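Local atomic coordinates of 2-oxoglutarate carboxylase small subunit (Hydrogenobacter thermophilus, PDB entry 7KCT), a protein that is the biotin carboxylase-type small subunit of a carboxylase, with an ATP-grasp domain, and holds adenosine-5'-diphosphate, bicarbonate and magnesium ions in the model. Residues V399-L403 against W404-V408. Residues are numbered along the deposited sequence; the frame is centred on the assembly and turned at random.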
ATOM      1  N   VAL A 399       7.923   2.522   0.033  1.00 22.33           N
ATOM      2  CA  VAL A 399       7.493   2.721  -1.336  1.00 20.36           C
ATOM      3  C   VAL A 399       8.243   1.771  -2.248  1.00 24.56           C
ATOM      4  O   VAL A 399       9.285   1.209  -1.894  1.00 24.02           O
ATOM      5  CB  VAL A 399       7.641   4.173  -1.872  1.00 23.17           C
ATOM      6  CG1 VAL A 399       6.987   5.149  -0.913  1.00 27.07           C
ATOM      7  CG2 VAL A 399       9.127   4.568  -2.188  1.00 24.62           C
ATOM      8  N   TRP A 400       7.664   1.572  -3.425  1.00 21.94           N
ATOM      9  CA  TRP A 400       8.263   0.741  -4.468  1.00 26.20           C
ATOM     10  C   TRP A 400       8.114   1.454  -5.808  1.00 29.50           C
ATOM     11  O   TRP A 400       7.095   2.103  -6.052  1.00 24.81           O
ATOM     12  CB  TRP A 400       7.607  -0.679  -4.558  1.00 29.31           C
ATOM     13  CG  TRP A 400       8.194  -1.509  -5.733  1.00 24.72           C
ATOM     14  CD1 TRP A 400       9.254  -2.353  -5.682  1.00 33.90           C
ATOM     15  CD2 TRP A 400       7.745  -1.523  -7.088  1.00 26.22           C
ATOM     16  NE1 TRP A 400       9.500  -2.907  -6.933  1.00 30.59           N
ATOM     17  CE2 TRP A 400       8.589  -2.387  -7.814  1.00 32.13           C
ATOM     18  CE3 TRP A 400       6.692  -0.904  -7.757  1.00 32.27           C
ATOM     19  CZ2 TRP A 400       8.430  -2.610  -9.176  1.00 30.46           C
ATOM     20  CZ3 TRP A 400       6.542  -1.120  -9.088  1.00 31.12           C
ATOM     21  CH2 TRP A 400       7.403  -1.974  -9.789  1.00 30.24           C
ATOM     22  N   ALA A 401       9.117   1.327  -6.682  1.00 28.27           N
ATOM     23  CA  ALA A 401       8.983   1.788  -8.062  1.00 25.19           C
ATOM     24  C   ALA A 401       9.902   0.963  -8.951  1.00 27.94           C
ATOM     25  O   ALA A 401      10.834   0.321  -8.461  1.00 27.51           O
ATOM     26  CB  ALA A 401       9.347   3.266  -8.203  1.00 29.71           C
ATOM     27  N   PRO A 402       9.710   1.017 -10.280  1.00 31.44           N
ATOM     28  CA  PRO A 402      10.620   0.247 -11.166  1.00 33.74           C
ATOM     29  C   PRO A 402      12.018   0.840 -11.221  1.00 37.52           C
ATOM     30  O   PRO A 402      12.993   0.096 -11.385  1.00 38.16           O
ATOM     31  CB  PRO A 402       9.931   0.289 -12.547  1.00 37.22           C
ATOM     32  CG  PRO A 402       8.486   0.797 -12.255  1.00 41.10           C
ATOM     33  CD  PRO A 402       8.656   1.701 -11.043  1.00 33.09           C
ATOM     34  N   LEU A 403      12.154   2.148 -11.051  1.00 33.86           N
ATOM     35  CA  LEU A 403      13.432   2.832 -11.159  1.00 31.39           C
ATOM     36  C   LEU A 403      13.733   3.572  -9.861  1.00 34.71           C
ATOM     37  O   LEU A 403      12.816   4.026  -9.170  1.00 31.79           O
ATOM     38  CB  LEU A 403      13.432   3.855 -12.307  1.00 39.05           C
ATOM     39  CG  LEU A 403      12.972   3.354 -13.675  1.00 40.86           C
ATOM     40  CD1 LEU A 403      12.785   4.500 -14.654  1.00 46.33           C
ATOM     41  CD2 LEU A 403      13.973   2.320 -14.227  1.00 40.30           C
ATOM     42  N   TRP A 404      15.027   3.759  -9.590  1.00 27.06           N
ATOM     43  CA  TRP A 404      15.486   4.410  -8.359  1.00 40.69           C
ATOM     44  C   TRP A 404      14.925   5.832  -8.209  1.00 42.36           C
ATOM     45  O   TRP A 404      14.453   6.221  -7.123  1.00 30.53           O
ATOM     46  CB  TRP A 404      17.031   4.443  -8.344  1.00 33.47           C
ATOM     47  CG  TRP A 404      17.581   5.339  -7.305  1.00 32.94           C
ATOM     48  CD1 TRP A 404      18.249   6.518  -7.502  1.00 35.35           C
ATOM     49  CD2 TRP A 404      17.530   5.143  -5.893  1.00 33.31           C
ATOM     50  NE1 TRP A 404      18.572   7.089  -6.293  1.00 30.22           N
ATOM     51  CE2 TRP A 404      18.167   6.252  -5.290  1.00 34.34           C
ATOM     52  CE3 TRP A 404      16.994   4.145  -5.076  1.00 31.59           C
ATOM     53  CZ2 TRP A 404      18.249   6.403  -3.912  1.00 26.72           C
ATOM     54  CZ3 TRP A 404      17.097   4.284  -3.729  1.00 31.21           C
ATOM     55  CH2 TRP A 404      17.703   5.418  -3.156  1.00 35.81           C
ATOM     56  N   GLU A 405      15.033   6.639  -9.273  1.00 36.91           N
ATOM     57  CA  GLU A 405      14.616   8.041  -9.228  1.00 39.81           C
ATOM     58  C   GLU A 405      13.114   8.185  -8.962  1.00 28.37           C
ATOM     59  O   GLU A 405      12.685   9.128  -8.303  1.00 33.02           O
ATOM     60  CB  GLU A 405      14.972   8.748 -10.553  1.00 42.12           C
ATOM     61  CG  GLU A 405      16.460   8.913 -10.855  1.00 61.22           C
ATOM     62  CD  GLU A 405      17.138   7.658 -11.414  1.00 64.27           C
ATOM     63  OE1 GLU A 405      16.446   6.682 -11.825  1.00 53.32           O
ATOM     64  OE2 GLU A 405      18.392   7.657 -11.435  1.00 61.51           O
ATOM     65  N   VAL A 406      12.303   7.294  -9.528  1.00 31.76           N
ATOM     66  CA  VAL A 406      10.863   7.303  -9.295  1.00 35.38           C
ATOM     67  C   VAL A 406      10.564   6.896  -7.862  1.00 32.54           C
ATOM     68  O   VAL A 406       9.600   7.383  -7.261  1.00 29.54           O
ATOM     69  CB  VAL A 406      10.171   6.389 -10.327  1.00 37.05           C
ATOM     70  CG1 VAL A 406       8.615   6.452 -10.196  1.00 30.23           C
ATOM     71  CG2 VAL A 406      10.695   6.747 -11.756  1.00 40.20           C
ATOM     72  N   ALA A 407      11.381   5.997  -7.293  1.00 28.72           N
ATOM     73  CA  ALA A 407      11.185   5.586  -5.911  1.00 29.81           C
ATOM     74  C   ALA A 407      11.450   6.746  -4.970  1.00 31.28           C
ATOM     75  O   ALA A 407      10.685   6.983  -4.026  1.00 26.49           O
ATOM     76  CB  ALA A 407      12.104   4.400  -5.589  1.00 28.92           C
ATOM     77  N   VAL A 408      12.518   7.499  -5.227  1.00 25.58           N
ATOM     78  CA  VAL A 408      12.806   8.696  -4.442  1.00 25.77           C
ATOM     79  C   VAL A 408      11.662   9.708  -4.545  1.00 29.13           C
ATOM     80  O   VAL A 408      11.218  10.273  -3.530  1.00 28.49           O
ATOM     81  CB  VAL A 408      14.141   9.312  -4.897  1.00 29.78           C
ATOM     82  CG1 VAL A 408      14.404  10.599  -4.134  1.00 30.87           C
ATOM     83  CG2 VAL A 408      15.296   8.340  -4.685  1.00 32.05           C
TER
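A401 meets A407 across a tight beta-alpha turn in the biotin carboxylase C-terminal domain, where strand 393-401 ends and, after P402 and L403, helix 404-417 sets off back along it. The two short segments run nearly antiparallel, at 149°, with their axes 7.0 Å apart.

The apolar packing is built on small side chains. The methyl of A401 points at the first turn of the helix, its CB 4.0 Å from CB of A407 and 3.8 Å from CG1 of V406. V406 straddles the turn: CG1, anti to its backbone N (chi1 -175°), reaches the strand end, while CG2 lies 4.0 Å from CB of L403. V406 also packs on K318 of the second subunit, which places this corner beside the neighbouring chain.

L403 takes the N-cap position, and its carbonyl starts the helical bonding: A407 N donates to L403 O at 3.1 Å. One residue on, V408 N donates to W404 O.

The CB of W404 points away from the 399-403 segment overall, and its indole packs on Y341 and I343 of strand 341-351; its NE1 is bonded to R440 O. V408 CG2 sits over one indole face, offset toward the rim. R410 NH1, farther along the helix, donates to W400 O and so ties strand to helix. Beyond A401, V399 turns its side chain to the helix as well, and its CG2 lies 3.4 Å from A407 O.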